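Local coordinates for Alr1585 protein (Nostoc sp., PDB 5C2I) that is a haem-containing DyP-type (dye-decolorizing) peroxidase that probably uses hydrogen peroxide to oxidise dyes and other organic substrates, at residues 45-50 against 146-151; 94-99 against 150-155; 199-204 against 264-269; 258-263 against 447-452. The protein carries 1 engineered substitution. One frame throughout, in Å; residues are numbered along the deposited sequence.

Contact 1: 45-50 against 146-151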
# COMPACT_ATOMS: atom_id res chain seq x y z
N HIS A 45 18.96 14.05 -14.88
CA HIS A 45 19.69 15.23 -15.28
C HIS A 45 21.07 14.78 -15.74
O HIS A 45 21.82 14.20 -14.95
CB HIS A 45 19.85 16.18 -14.09
CG HIS A 45 18.57 16.70 -13.55
ND1 HIS A 45 18.49 17.30 -12.31
CD2 HIS A 45 17.30 16.67 -14.04
CE1 HIS A 45 17.23 17.66 -12.09
NE2 HIS A 45 16.50 17.27 -13.11
N LEU A 46 21.39 15.02 -17.02
CA LEU A 46 22.71 14.69 -17.58
C LEU A 46 23.44 15.96 -17.94
O LEU A 46 23.01 16.72 -18.81
CB LEU A 46 22.56 13.80 -18.79
CG LEU A 46 21.74 12.55 -18.68
CD1 LEU A 46 21.57 11.87 -20.04
CD2 LEU A 46 22.37 11.60 -17.66
N PHE A 47 24.56 16.20 -17.25
CA PHE A 47 25.39 17.36 -17.51
C PHE A 47 26.47 16.96 -18.49
O PHE A 47 27.15 15.95 -18.30
CB PHE A 47 26.02 17.89 -16.23
CG PHE A 47 25.03 18.51 -15.30
CD1 PHE A 47 24.32 17.73 -14.40
CD2 PHE A 47 24.79 19.84 -15.35
CE1 PHE A 47 23.38 18.30 -13.54
CE2 PHE A 47 23.83 20.43 -14.54
CZ PHE A 47 23.15 19.67 -13.61
N LEU A 48 26.62 17.76 -19.54
CA LEU A 48 27.46 17.42 -20.66
C LEU A 48 28.58 18.37 -20.89
O LEU A 48 28.43 19.56 -20.72
CB LEU A 48 26.63 17.44 -21.94
CG LEU A 48 25.34 16.66 -21.92
CD1 LEU A 48 24.69 16.78 -23.31
CD2 LEU A 48 25.56 15.19 -21.57
N GLN A 49 29.71 17.81 -21.29
CA GLN A 49 30.81 18.54 -21.92
C GLN A 49 31.06 17.91 -23.29
O GLN A 49 31.44 16.71 -23.39
CB GLN A 49 32.07 18.45 -21.11
CG GLN A 49 33.23 19.27 -21.62
CD GLN A 49 34.45 19.08 -20.73
OE1 GLN A 49 35.35 18.35 -21.06
NE2 GLN A 49 34.44 19.70 -19.57
N PHE A 50 30.85 18.69 -24.33
CA PHE A 50 31.02 18.19 -25.69
C PHE A 50 32.48 17.92 -26.00
O PHE A 50 33.38 18.60 -25.49
CB PHE A 50 30.37 19.16 -26.69
CG PHE A 50 28.88 19.32 -26.48
CD1 PHE A 50 28.02 18.22 -26.58
CD2 PHE A 50 28.33 20.55 -26.22
CE1 PHE A 50 26.66 18.36 -26.37
CE2 PHE A 50 26.97 20.69 -26.03
CZ PHE A 50 26.13 19.59 -26.10
N SER A 146 33.86 20.50 -13.58
CA SER A 146 34.15 20.49 -15.02
C SER A 146 33.52 21.69 -15.69
O SER A 146 32.58 22.27 -15.17
CB SER A 146 33.58 19.23 -15.66
OG SER A 146 34.29 18.08 -15.21
N GLU A 147 34.02 22.04 -16.87
CA GLU A 147 33.36 23.01 -17.71
C GLU A 147 32.10 22.31 -18.29
O GLU A 147 32.21 21.29 -18.94
CB GLU A 147 34.27 23.50 -18.83
CG GLU A 147 33.59 24.49 -19.76
CD GLU A 147 34.51 25.06 -20.83
OE1 GLU A 147 35.54 25.64 -20.45
OE2 GLU A 147 34.17 24.96 -22.04
N ILE A 148 30.94 22.83 -17.94
CA ILE A 148 29.69 22.25 -18.36
C ILE A 148 29.16 23.03 -19.55
O ILE A 148 29.07 24.26 -19.50
CB ILE A 148 28.71 22.25 -17.20
CG1 ILE A 148 29.23 21.32 -16.10
CG2 ILE A 148 27.32 21.82 -17.66
CD1 ILE A 148 28.41 21.42 -14.81
N HIS A 149 28.80 22.30 -20.60
CA HIS A 149 28.25 22.90 -21.81
C HIS A 149 26.74 22.90 -21.89
O HIS A 149 26.13 23.78 -22.50
CB HIS A 149 28.83 22.20 -23.05
CG HIS A 149 30.30 22.42 -23.24
ND1 HIS A 149 31.09 21.59 -23.99
CD2 HIS A 149 31.14 23.38 -22.76
CE1 HIS A 149 32.34 22.01 -23.98
NE2 HIS A 149 32.39 23.10 -23.25
N ALA A 150 26.13 21.87 -21.32
CA ALA A 150 24.72 21.64 -21.51
C ALA A 150 24.14 20.74 -20.46
O ALA A 150 24.88 20.01 -19.76
CB ALA A 150 24.48 21.04 -22.90
N LEU A 151 22.82 20.79 -20.33
CA LEU A 151 22.09 19.92 -19.45
C LEU A 151 20.96 19.29 -20.28
O LEU A 151 20.13 20.01 -20.87
CB LEU A 151 21.54 20.70 -18.27
CG LEU A 151 20.51 20.00 -17.32
CD1 LEU A 151 21.01 18.71 -16.67
CD2 LEU A 151 20.03 20.98 -16.25
O HOH W 1 36.48 21.04 -17.88

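Contact 2: 94-99 against 150-155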
# COMPACT_ATOMS: atom_id res chain seq x y z
N ALA A 94 11.07 15.98 -22.05
CA ALA A 94 12.50 16.35 -22.18
C ALA A 94 12.72 17.86 -22.35
O ALA A 94 12.00 18.52 -23.14
CB ALA A 94 13.15 15.58 -23.32
N ASN A 95 13.77 18.36 -21.70
CA ASN A 95 14.29 19.70 -21.89
C ASN A 95 15.75 19.58 -22.34
O ASN A 95 16.45 18.59 -22.05
CB ASN A 95 14.35 20.50 -20.59
CG ASN A 95 13.05 21.11 -20.13
OD1 ASN A 95 12.73 21.03 -18.94
ND2 ASN A 95 12.32 21.79 -21.02
N PHE A 96 16.23 20.63 -22.98
CA PHE A 96 17.66 20.76 -23.29
C PHE A 96 18.10 22.20 -22.99
O PHE A 96 17.47 23.16 -23.47
CB PHE A 96 17.92 20.43 -24.75
CG PHE A 96 19.37 20.49 -25.15
CD1 PHE A 96 20.22 19.45 -24.87
CD2 PHE A 96 19.89 21.62 -25.78
CE1 PHE A 96 21.57 19.53 -25.17
CE2 PHE A 96 21.23 21.69 -26.13
CZ PHE A 96 22.07 20.63 -25.83
N PHE A 97 19.18 22.33 -22.23
CA PHE A 97 19.72 23.65 -21.84
C PHE A 97 21.17 23.81 -22.24
O PHE A 97 21.94 22.83 -22.20
CB PHE A 97 19.60 23.83 -20.33
CG PHE A 97 18.25 23.50 -19.73
CD1 PHE A 97 17.24 24.42 -19.70
CD2 PHE A 97 18.01 22.24 -19.16
CE1 PHE A 97 16.01 24.09 -19.14
CE2 PHE A 97 16.82 21.93 -18.57
CZ PHE A 97 15.79 22.84 -18.57
N LEU A 98 21.56 25.03 -22.60
CA LEU A 98 22.95 25.38 -22.91
C LEU A 98 23.49 26.38 -21.92
O LEU A 98 22.81 27.34 -21.56
CB LEU A 98 23.08 25.97 -24.33
CG LEU A 98 22.87 24.96 -25.47
CD1 LEU A 98 22.63 25.68 -26.78
CD2 LEU A 98 24.05 24.01 -25.57
N SER A 99 24.75 26.18 -21.51
CA SER A 99 25.50 27.21 -20.78
C SER A 99 26.13 28.19 -21.76
O SER A 99 26.19 27.92 -22.97
CB SER A 99 26.61 26.56 -19.93
OG SER A 99 27.65 26.05 -20.76
N ALA A 150 26.13 21.87 -21.32
CA ALA A 150 24.72 21.64 -21.51
C ALA A 150 24.14 20.74 -20.46
O ALA A 150 24.88 20.01 -19.76
CB ALA A 150 24.48 21.04 -22.90
N LEU A 151 22.82 20.79 -20.33
CA LEU A 151 22.09 19.92 -19.45
C LEU A 151 20.96 19.29 -20.28
O LEU A 151 20.13 20.01 -20.87
CB LEU A 151 21.54 20.70 -18.27
CG LEU A 151 20.51 20.00 -17.32
CD1 LEU A 151 21.01 18.71 -16.67
CD2 LEU A 151 20.03 20.98 -16.25
N VAL A 152 20.87 17.97 -20.22
CA VAL A 152 19.72 17.24 -20.72
C VAL A 152 18.84 16.84 -19.53
O VAL A 152 19.31 16.24 -18.56
CB VAL A 152 20.18 16.00 -21.47
CG1 VAL A 152 19.02 15.18 -21.95
CG2 VAL A 152 21.05 16.40 -22.65
N LEU A 153 17.54 17.12 -19.62
CA LEU A 153 16.60 16.75 -18.56
C LEU A 153 15.54 15.85 -19.20
O LEU A 153 14.89 16.24 -20.16
CB LEU A 153 15.97 18.01 -17.95
CG LEU A 153 14.95 17.85 -16.80
CD1 LEU A 153 14.86 19.17 -16.03
CD2 LEU A 153 13.57 17.44 -17.31
N ILE A 154 15.39 14.64 -18.66
CA ILE A 154 14.37 13.69 -19.10
C ILE A 154 13.55 13.23 -17.91
O ILE A 154 14.11 12.94 -16.85
CB ILE A 154 15.00 12.44 -19.75
CG1 ILE A 154 15.97 12.87 -20.87
CG2 ILE A 154 13.92 11.59 -20.42
CD1 ILE A 154 17.38 12.83 -20.41
N ALA A 155 12.22 13.22 -18.05
CA ALA A 155 11.35 12.95 -16.94
C ALA A 155 10.15 12.09 -17.33
O ALA A 155 9.67 12.13 -18.46
CB ALA A 155 10.89 14.27 -16.27

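Contact 3: 199-204 against 264-269. Engineered in segment 199-204: His203 (natural residue Asp). With HEM (protoporphyrin IX containing Fe), chain E.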
# COMPACT_ATOMS: atom_id res chain seq x y z
N PHE A 199 13.68 18.62 4.96
CA PHE A 199 13.43 19.04 6.33
C PHE A 199 11.99 18.82 6.76
O PHE A 199 11.67 18.99 7.94
CB PHE A 199 13.84 20.52 6.56
CG PHE A 199 15.30 20.82 6.34
CD1 PHE A 199 16.30 19.93 6.70
CD2 PHE A 199 15.68 22.04 5.80
CE1 PHE A 199 17.64 20.25 6.54
CE2 PHE A 199 17.01 22.39 5.63
CZ PHE A 199 18.02 21.48 6.01
N GLY A 200 11.15 18.36 5.84
CA GLY A 200 9.79 17.92 6.18
C GLY A 200 8.71 18.94 5.88
O GLY A 200 7.56 18.69 6.17
N PHE A 201 9.06 20.06 5.27
CA PHE A 201 8.09 21.09 4.95
C PHE A 201 7.53 20.94 3.55
O PHE A 201 8.25 20.71 2.58
CB PHE A 201 8.71 22.48 5.09
CG PHE A 201 9.14 22.82 6.51
CD1 PHE A 201 10.30 22.27 7.03
CD2 PHE A 201 8.36 23.63 7.30
CE1 PHE A 201 10.71 22.57 8.32
CE2 PHE A 201 8.74 23.91 8.62
CZ PHE A 201 9.90 23.37 9.14
N VAL A 202 6.23 21.11 3.43
CA VAL A 202 5.57 21.13 2.12
C VAL A 202 6.24 22.19 1.26
O VAL A 202 6.58 23.28 1.75
CB VAL A 202 4.07 21.40 2.24
CG1 VAL A 202 3.42 21.46 0.87
CG2 VAL A 202 3.46 20.25 2.99
N HIS A 203 6.43 21.87 -0.01
CA HIS A 203 7.32 22.64 -0.86
C HIS A 203 6.73 22.82 -2.22
O HIS A 203 6.17 21.87 -2.79
CB HIS A 203 8.67 21.93 -0.95
CG HIS A 203 9.79 22.82 -1.40
ND1 HIS A 203 10.69 22.43 -2.34
CD2 HIS A 203 10.14 24.07 -1.05
CE1 HIS A 203 11.58 23.39 -2.54
NE2 HIS A 203 11.25 24.41 -1.78
N GLY A 204 6.89 24.03 -2.77
CA GLY A 204 6.34 24.38 -4.07
C GLY A 204 4.99 25.06 -3.98
O GLY A 204 4.30 25.16 -4.99
N LYS A 264 19.62 15.90 9.99
CA LYS A 264 19.85 15.55 11.40
C LYS A 264 20.17 16.80 12.23
O LYS A 264 19.57 17.03 13.30
CB LYS A 264 20.98 14.53 11.52
CG LYS A 264 21.23 14.03 12.94
CD LYS A 264 22.42 13.07 12.94
CE LYS A 264 22.99 12.88 14.32
NZ LYS A 264 22.01 12.11 15.12
N ALA A 265 21.10 17.61 11.74
CA ALA A 265 21.54 18.80 12.46
C ALA A 265 20.46 19.89 12.47
O ALA A 265 20.27 20.56 13.49
CB ALA A 265 22.83 19.33 11.87
N PHE A 266 19.75 20.02 11.36
CA PHE A 266 18.63 20.97 11.28
C PHE A 266 17.59 20.65 12.36
O PHE A 266 17.17 21.56 13.10
CB PHE A 266 18.02 20.98 9.88
CG PHE A 266 16.83 21.91 9.72
CD1 PHE A 266 15.58 21.53 10.13
CD2 PHE A 266 17.00 23.18 9.19
CE1 PHE A 266 14.49 22.38 9.97
CE2 PHE A 266 15.94 24.05 9.08
CZ PHE A 266 14.68 23.66 9.45
N ARG A 267 17.17 19.40 12.44
CA ARG A 267 16.16 18.99 13.42
C ARG A 267 16.65 19.28 14.86
O ARG A 267 15.86 19.73 15.72
CB ARG A 267 15.81 17.51 13.29
CG ARG A 267 15.11 17.14 12.00
CD ARG A 267 13.60 17.23 12.07
NE ARG A 267 13.03 17.15 10.70
CZ ARG A 267 12.90 16.02 9.99
NH1 ARG A 267 13.31 14.83 10.47
NH2 ARG A 267 12.38 16.07 8.74
N GLU A 268 17.93 18.99 15.15
CA GLU A 268 18.50 19.26 16.48
C GLU A 268 18.47 20.76 16.80
O GLU A 268 18.11 21.16 17.92
CB GLU A 268 19.95 18.76 16.61
CG GLU A 268 20.08 17.26 16.59
CD GLU A 268 21.53 16.74 16.50
OE1 GLU A 268 22.48 17.58 16.38
OE2 GLU A 268 21.72 15.50 16.51
N ASP A 269 18.80 21.59 15.81
CA ASP A 269 18.86 23.06 16.00
C ASP A 269 17.43 23.60 16.21
O ASP A 269 17.20 24.41 17.11
CB ASP A 269 19.56 23.66 14.78
CG ASP A 269 20.27 24.99 15.07
OD1 ASP A 269 20.29 25.43 16.23
OD2 ASP A 269 20.73 25.59 14.07
CHA HEM E . 9.45 28.89 -0.44
CHB HEM E . 12.28 25.43 1.37
CHC HEM E . 16.01 27.18 -1.17
CHD HEM E . 13.21 30.76 -2.75
C1A HEM E . 9.90 27.80 0.29
C2A HEM E . 9.11 27.04 1.20
C3A HEM E . 9.91 26.07 1.71
C4A HEM E . 11.17 26.22 1.09
CMA HEM E . 9.54 24.99 2.69
CAA HEM E . 7.63 27.25 1.56
CBA HEM E . 6.58 26.56 0.69
CGA HEM E . 6.71 27.07 -0.72
O1A HEM E . 6.16 28.15 -1.10
O2A HEM E . 7.37 26.41 -1.52
C1B HEM E . 13.53 25.60 0.78
C2B HEM E . 14.66 24.73 1.01
C3B HEM E . 15.67 25.18 0.29
C4B HEM E . 15.18 26.40 -0.36
CMB HEM E . 14.64 23.53 1.88
CAB HEM E . 17.04 24.66 0.08
CBB HEM E . 17.38 23.37 0.23
C1C HEM E . 15.59 28.36 -1.80
C2C HEM E . 16.40 29.25 -2.48
C3C HEM E . 15.60 30.28 -2.91
C4C HEM E . 14.29 29.98 -2.49
CMC HEM E . 17.86 29.12 -2.78
CAC HEM E . 15.95 31.50 -3.63
CBC HEM E . 17.08 32.17 -3.60
C1D HEM E . 11.93 30.42 -2.32
C2D HEM E . 10.77 31.23 -2.68
C3D HEM E . 9.74 30.75 -2.01
C4D HEM E . 10.28 29.59 -1.27
CMD HEM E . 10.72 32.43 -3.62
CAD HEM E . 8.32 31.24 -2.10
CBD HEM E . 8.01 32.40 -1.14
CGD HEM E . 6.60 32.84 -1.33
O1D HEM E . 5.89 32.85 -0.33
O2D HEM E . 6.13 33.19 -2.47
NA HEM E . 11.18 27.33 0.29
NB HEM E . 13.92 26.59 0.04
NC HEM E . 14.32 28.86 -1.72
ND HEM E . 11.61 29.50 -1.41
FE HEM E . 12.74 28.11 -0.68
O HOH W 2 12.46 26.75 -2.56

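Contact 4: 258-263 against 447-452. With HEM (protoporphyrin IX containing Fe), chain E.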
# COMPACT_ATOMS: atom_id res chain seq x y z
N LYS A 258 22.88 22.45 -6.68
CA LYS A 258 22.72 21.27 -5.86
C LYS A 258 22.91 21.67 -4.39
O LYS A 258 24.00 22.12 -4.02
CB LYS A 258 23.68 20.18 -6.26
CG LYS A 258 23.55 18.93 -5.42
CD LYS A 258 24.39 17.76 -5.96
CE LYS A 258 24.12 16.46 -5.20
NZ LYS A 258 24.83 15.28 -5.75
N LEU A 259 21.85 21.57 -3.60
CA LEU A 259 21.86 22.10 -2.22
C LEU A 259 21.68 20.94 -1.24
O LEU A 259 20.59 20.41 -1.07
CB LEU A 259 20.74 23.15 -2.08
CG LEU A 259 20.79 24.35 -3.01
CD1 LEU A 259 19.65 25.35 -2.71
CD2 LEU A 259 22.14 25.05 -2.93
N GLU A 260 22.78 20.59 -0.59
CA GLU A 260 22.80 19.52 0.39
C GLU A 260 22.18 19.97 1.71
O GLU A 260 22.48 21.07 2.19
CB GLU A 260 24.22 19.07 0.65
CG GLU A 260 24.34 17.89 1.59
CD GLU A 260 25.76 17.45 1.74
OE1 GLU A 260 26.50 18.19 2.41
OE2 GLU A 260 26.14 16.41 1.17
N GLN A 261 21.33 19.10 2.28
CA GLN A 261 20.60 19.44 3.48
C GLN A 261 20.95 18.51 4.62
O GLN A 261 20.75 17.32 4.52
CB GLN A 261 19.08 19.36 3.22
CG GLN A 261 18.56 20.36 2.23
CD GLN A 261 17.10 20.13 1.89
OE1 GLN A 261 16.77 19.57 0.84
NE2 GLN A 261 16.22 20.55 2.79
N ASN A 262 21.48 19.08 5.70
CA ASN A 262 21.84 18.30 6.88
C ASN A 262 20.59 18.20 7.78
O ASN A 262 20.36 19.03 8.66
CB ASN A 262 23.03 18.88 7.59
CG ASN A 262 23.49 18.01 8.75
OD1 ASN A 262 22.75 17.17 9.24
ND2 ASN A 262 24.70 18.24 9.21
N VAL A 263 19.79 17.18 7.52
CA VAL A 263 18.50 17.02 8.17
C VAL A 263 18.67 16.75 9.65
O VAL A 263 17.96 17.32 10.48
CB VAL A 263 17.70 15.87 7.51
CG1 VAL A 263 16.37 15.64 8.22
CG2 VAL A 263 17.46 16.16 6.04
N TRP A 447 22.22 24.98 7.55
CA TRP A 447 22.30 23.55 7.38
C TRP A 447 22.14 23.12 5.90
O TRP A 447 21.84 21.95 5.63
CB TRP A 447 21.27 22.90 8.26
CG TRP A 447 21.56 23.10 9.69
CD1 TRP A 447 20.75 23.78 10.58
CD2 TRP A 447 22.74 22.74 10.43
NE1 TRP A 447 21.34 23.80 11.81
CE2 TRP A 447 22.55 23.17 11.75
CE3 TRP A 447 23.95 22.07 10.11
CZ2 TRP A 447 23.53 22.99 12.75
CZ3 TRP A 447 24.91 21.90 11.09
CH2 TRP A 447 24.69 22.33 12.40
N ILE A 448 22.34 24.07 4.99
CA ILE A 448 22.31 23.85 3.54
C ILE A 448 23.68 24.21 2.96
O ILE A 448 24.24 25.26 3.32
CB ILE A 448 21.18 24.67 2.92
CG1 ILE A 448 19.85 24.11 3.42
CG2 ILE A 448 21.26 24.67 1.40
CD1 ILE A 448 18.61 24.97 3.14
N ASN A 449 24.27 23.31 2.18
CA ASN A 449 25.59 23.53 1.58
C ASN A 449 25.47 23.49 0.07
O ASN A 449 24.92 22.52 -0.49
CB ASN A 449 26.58 22.43 1.97
CG ASN A 449 26.58 22.14 3.45
OD1 ASN A 449 26.74 23.05 4.27
ND2 ASN A 449 26.39 20.86 3.82
N MET A 450 25.98 24.52 -0.58
CA MET A 450 26.03 24.58 -2.04
C MET A 450 27.11 23.63 -2.55
O MET A 450 28.30 23.80 -2.24
CB MET A 450 26.33 26.02 -2.45
CG MET A 450 26.79 26.24 -3.87
SD MET A 450 25.67 25.65 -5.14
CE MET A 450 26.55 26.30 -6.57
N LYS A 451 26.70 22.64 -3.33
CA LYS A 451 27.63 21.60 -3.83
C LYS A 451 27.97 21.74 -5.31
O LYS A 451 28.75 20.97 -5.83
CB LYS A 451 26.99 20.21 -3.61
CG LYS A 451 26.66 19.85 -2.16
CD LYS A 451 27.80 20.10 -1.19
CE LYS A 451 28.93 19.16 -1.45
NZ LYS A 451 29.90 19.30 -0.34
N GLY A 452 27.38 22.71 -5.98
CA GLY A 452 27.69 22.98 -7.37
C GLY A 452 26.47 23.32 -8.20
O GLY A 452 25.33 23.14 -7.78
CHA HEM E . 9.45 28.89 -0.44
CHB HEM E . 12.28 25.43 1.37
CHC HEM E . 16.01 27.18 -1.17
CHD HEM E . 13.21 30.76 -2.75
C1A HEM E . 9.90 27.80 0.29
C2A HEM E . 9.11 27.04 1.20
C3A HEM E . 9.91 26.07 1.71
C4A HEM E . 11.17 26.22 1.09
CMA HEM E . 9.54 24.99 2.69
CAA HEM E . 7.63 27.25 1.56
CBA HEM E . 6.58 26.56 0.69
CGA HEM E . 6.71 27.07 -0.72
O1A HEM E . 6.16 28.15 -1.10
O2A HEM E . 7.37 26.41 -1.52
C1B HEM E . 13.53 25.60 0.78
C2B HEM E . 14.66 24.73 1.01
C3B HEM E . 15.67 25.18 0.29
C4B HEM E . 15.18 26.40 -0.36
CMB HEM E . 14.64 23.53 1.88
CAB HEM E . 17.04 24.66 0.08
CBB HEM E . 17.38 23.37 0.23
C1C HEM E . 15.59 28.36 -1.80
C2C HEM E . 16.40 29.25 -2.48
C3C HEM E . 15.60 30.28 -2.91
C4C HEM E . 14.29 29.98 -2.49
CMC HEM E . 17.86 29.12 -2.78
CAC HEM E . 15.95 31.50 -3.63
CBC HEM E . 17.08 32.17 -3.60
C1D HEM E . 11.93 30.42 -2.32
C2D HEM E . 10.77 31.23 -2.68
C3D HEM E . 9.74 30.75 -2.01
C4D HEM E . 10.28 29.59 -1.27
CMD HEM E . 10.72 32.43 -3.62
CAD HEM E . 8.32 31.24 -2.10
CBD HEM E . 8.01 32.40 -1.14
CGD HEM E . 6.60 32.84 -1.33
O1D HEM E . 5.89 32.85 -0.33
O2D HEM E . 6.13 33.19 -2.47
NA HEM E . 11.18 27.33 0.29
NB HEM E . 13.92 26.59 0.04
NC HEM E . 14.32 28.86 -1.72
ND HEM E . 11.61 29.50 -1.41
FE HEM E . 12.74 28.11 -0.68
O HOH W 3 29.01 18.16 2.61
O HOH W 2 12.46 26.75 -2.56

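Contact 1: 45-50 against 146-151
Leu48 O accepts from two successive amides of the facing segment, the signature of a classic beta bulge: His149 and Ala150 both face Leu48 where strand 42-50 runs antiparallel to strand 150-156 in the ferredoxin-like domain. The bond from His149 N to Leu48 O is 2.8 Å long, while that from Ala150 N is weak; Leu48 N returns a regular bond to Ala150 O. The extra residue presents the imidazole of His149 to the opposite strand. Its ND1 takes the N-H of Phe50 N at 2.9 Å, tilted 26° out of the ring plane, and its NE2 donates, in that plane, to Glu147 OE2 at 2.8 Å. Both ring nitrogens are thus engaged, which fixes the rotation of the ring. Gln49 CG lies over one face of it. With that CG anti to the backbone N (chi1 -175°) and the chain extended, Gln49 NE2 reaches a lone pair of Glu147 O at 2.8 Å and 177°, and a water joins the same NE2 to Glu147 N. Ile148 CG2 touches the edge of the Phe47 ring at CD2. Leu151 CD1 stands over the centre of the Phe47 ring, 3.8 Å from its centroid, and also touches His45 CB at 3.8 Å. The rings of Phe50 and His149 are near parallel but slid apart, and Tyr105 meets both. Further out, the sheet face carrying Phe47 and Leu151 packs on Phe456 of strand 448-458. Tyr256 meets Phe47 edge-to-face, and its OH is hydrogen-bonded to His45 ND1.

Contact 2: 94-99 against 150-155
Phe97 and Leu151 form an antiparallel hydrogen-bonded pair, each amide 2.9 Å from the other's oxygen (Phe97 N to Leu151 O, Leu151 N to Phe97 O). Around them packing is close. The two side chains lie side by side with Phe97 CD2 3.8 Å from Leu151 CD2, and Leu153 CB meets the edge of the Phe97 ring. On the other face, Phe96 has CG anti to its backbone N (chi1 -178°), and the ring leans over the neighbouring strand: CZ touches Ala150 CB at 3.8 Å, while Val152 CG2 meets its edge at CD1, 3.9 Å away. Phe65 of helix 55-68 also packs on this ring. An alanine in place of Phe96 would probably open a gap between Ala150, Val152 and Phe65. Side-chain packing is sparser toward Ala94 and Ile154, though the backbones stay close (Ala94 CA to Leu153 O 3.1 Å) and no side is open to solvent. Asn95 ND2 turns to Gly32 O and Gln31 OE1. Ser99 barely touches the facing strand; its OG bonds to Ile148 O and, as N-cap of helix 100-105, to Gly102 N. Such pairing, with a helix on one face, is typical of the ferredoxin-like alpha+beta sheet.

Contact 3: 199-204 against 264-269
Arg267 NH2 donates to Phe199 O over 3.1 Å, the one hydrogen bond between 199-204 and 264-269. The N-H points well at the oxygen (167°), which lies in the guanidinium plane, yet the donor stands above the carbonyl plane, with a C=O...N angle of only 93°. The other amino nitrogen, NH1, is held by a salt bridge to Glu377, so the guanidinium is fixed at two points. Gly200 lies beside it, where a beta carbon would crowd both NH2 and the carbonyl of Phe199. Beside this polar link the rings of Phe199 and Phe266 stack face to face, centroids 3.9 Å apart and planes at 9°. Phe266, with CG anti to its backbone N, lays that carbon over the centre of the Phe199 ring, and its CB comes to 3.4 Å from Phe199 CE1. Phe266 CE1 meets the edge of the Phe201 ring, and Phe444 closes on Phe266 edge-to-face. The loop then passes to the haem: Phe201 CB lies 3.6 Å from the methyl CMA, and Gly204 N donates to propionate oxygen O2A at 2.7 Å. Residues 200-204 match the GXXDG motif of DyP peroxidases, with an engineered histidine, His203, at the aspartate position. Its ring edge faces the porphyrin, and NE2 is 2.7 Å from a water that binds the iron at 2.3 Å. The stack and the arginine therefore tie to a helix the loop that lines part of the distal side, where peroxide is expected to bind in this family.

Contact 4: 258-263 against 447-452
Glu260 and Asn449 are a hydrogen-bonded antiparallel pair, joined through backbones and side chains. In the backbone, Lys258 N to Gly452 O and Lys451 N to Lys258 O, both 2.8 Å, hold one end; Asn262 N to Trp447 O holds the other, where Asn262 OD1 caps helix 263-277 at Ala265 N. On their shared face, Glu260 has CG anti to the backbone N (chi1 -176°), and its OE1 meets Asn449 ND2 through the anti lone pair at 3.0 Å, while OE2 accepts from Gly381 N. Lys451 NZ stays 4.5 Å from Glu260 OE1, beyond a salt bridge; a water donates to OE1 and is weakly bonded to NZ, and the positive charge would probably stabilise the ionised carboxylate. On the other face, Leu259 CB touches Ile448 CG2 at 3.8 Å, and Ile448 CD1 reaches the haem vinyl carbon CAB at 3.5 Å. Gln261 runs alongside Ile448, its NE2 3.5 Å from the haem methyl CMB and donating to Glu197 OE1. An alanine in place of Gln261 would probably cost Glu197 this N-H partner and open a gap beside the haem edge. A sheet face set against the porphyrin edge is characteristic of the haem-binding domain of DyP peroxidases.

How the contacts relate
Contacts 1 and 2 belong to one sheet and share Ala150 and Leu151, so strand 150-156 is paired on both its edges; Ser99 OG meets Ile148 O at 2.6 Å, a probable hydrogen bond. Contacts 3 and 4, centres about 12 Å apart, both touch the haem. Asp269 OD2 and Trp447 NE1, 2.9 Å apart, probably bond helix 263-277 to the strand pair, while Phe199 CD2 packs on Gln261 NE2. The two groups stay separate: nearest atoms of contacts 1 and 4 are about 7 Å apart, and the side chain of His45 is about 14 Å from the haem. Strand 448-458 spans the interval, contributing to contact 4 and, farther on, packing Phe456 against contacts 1 and 2.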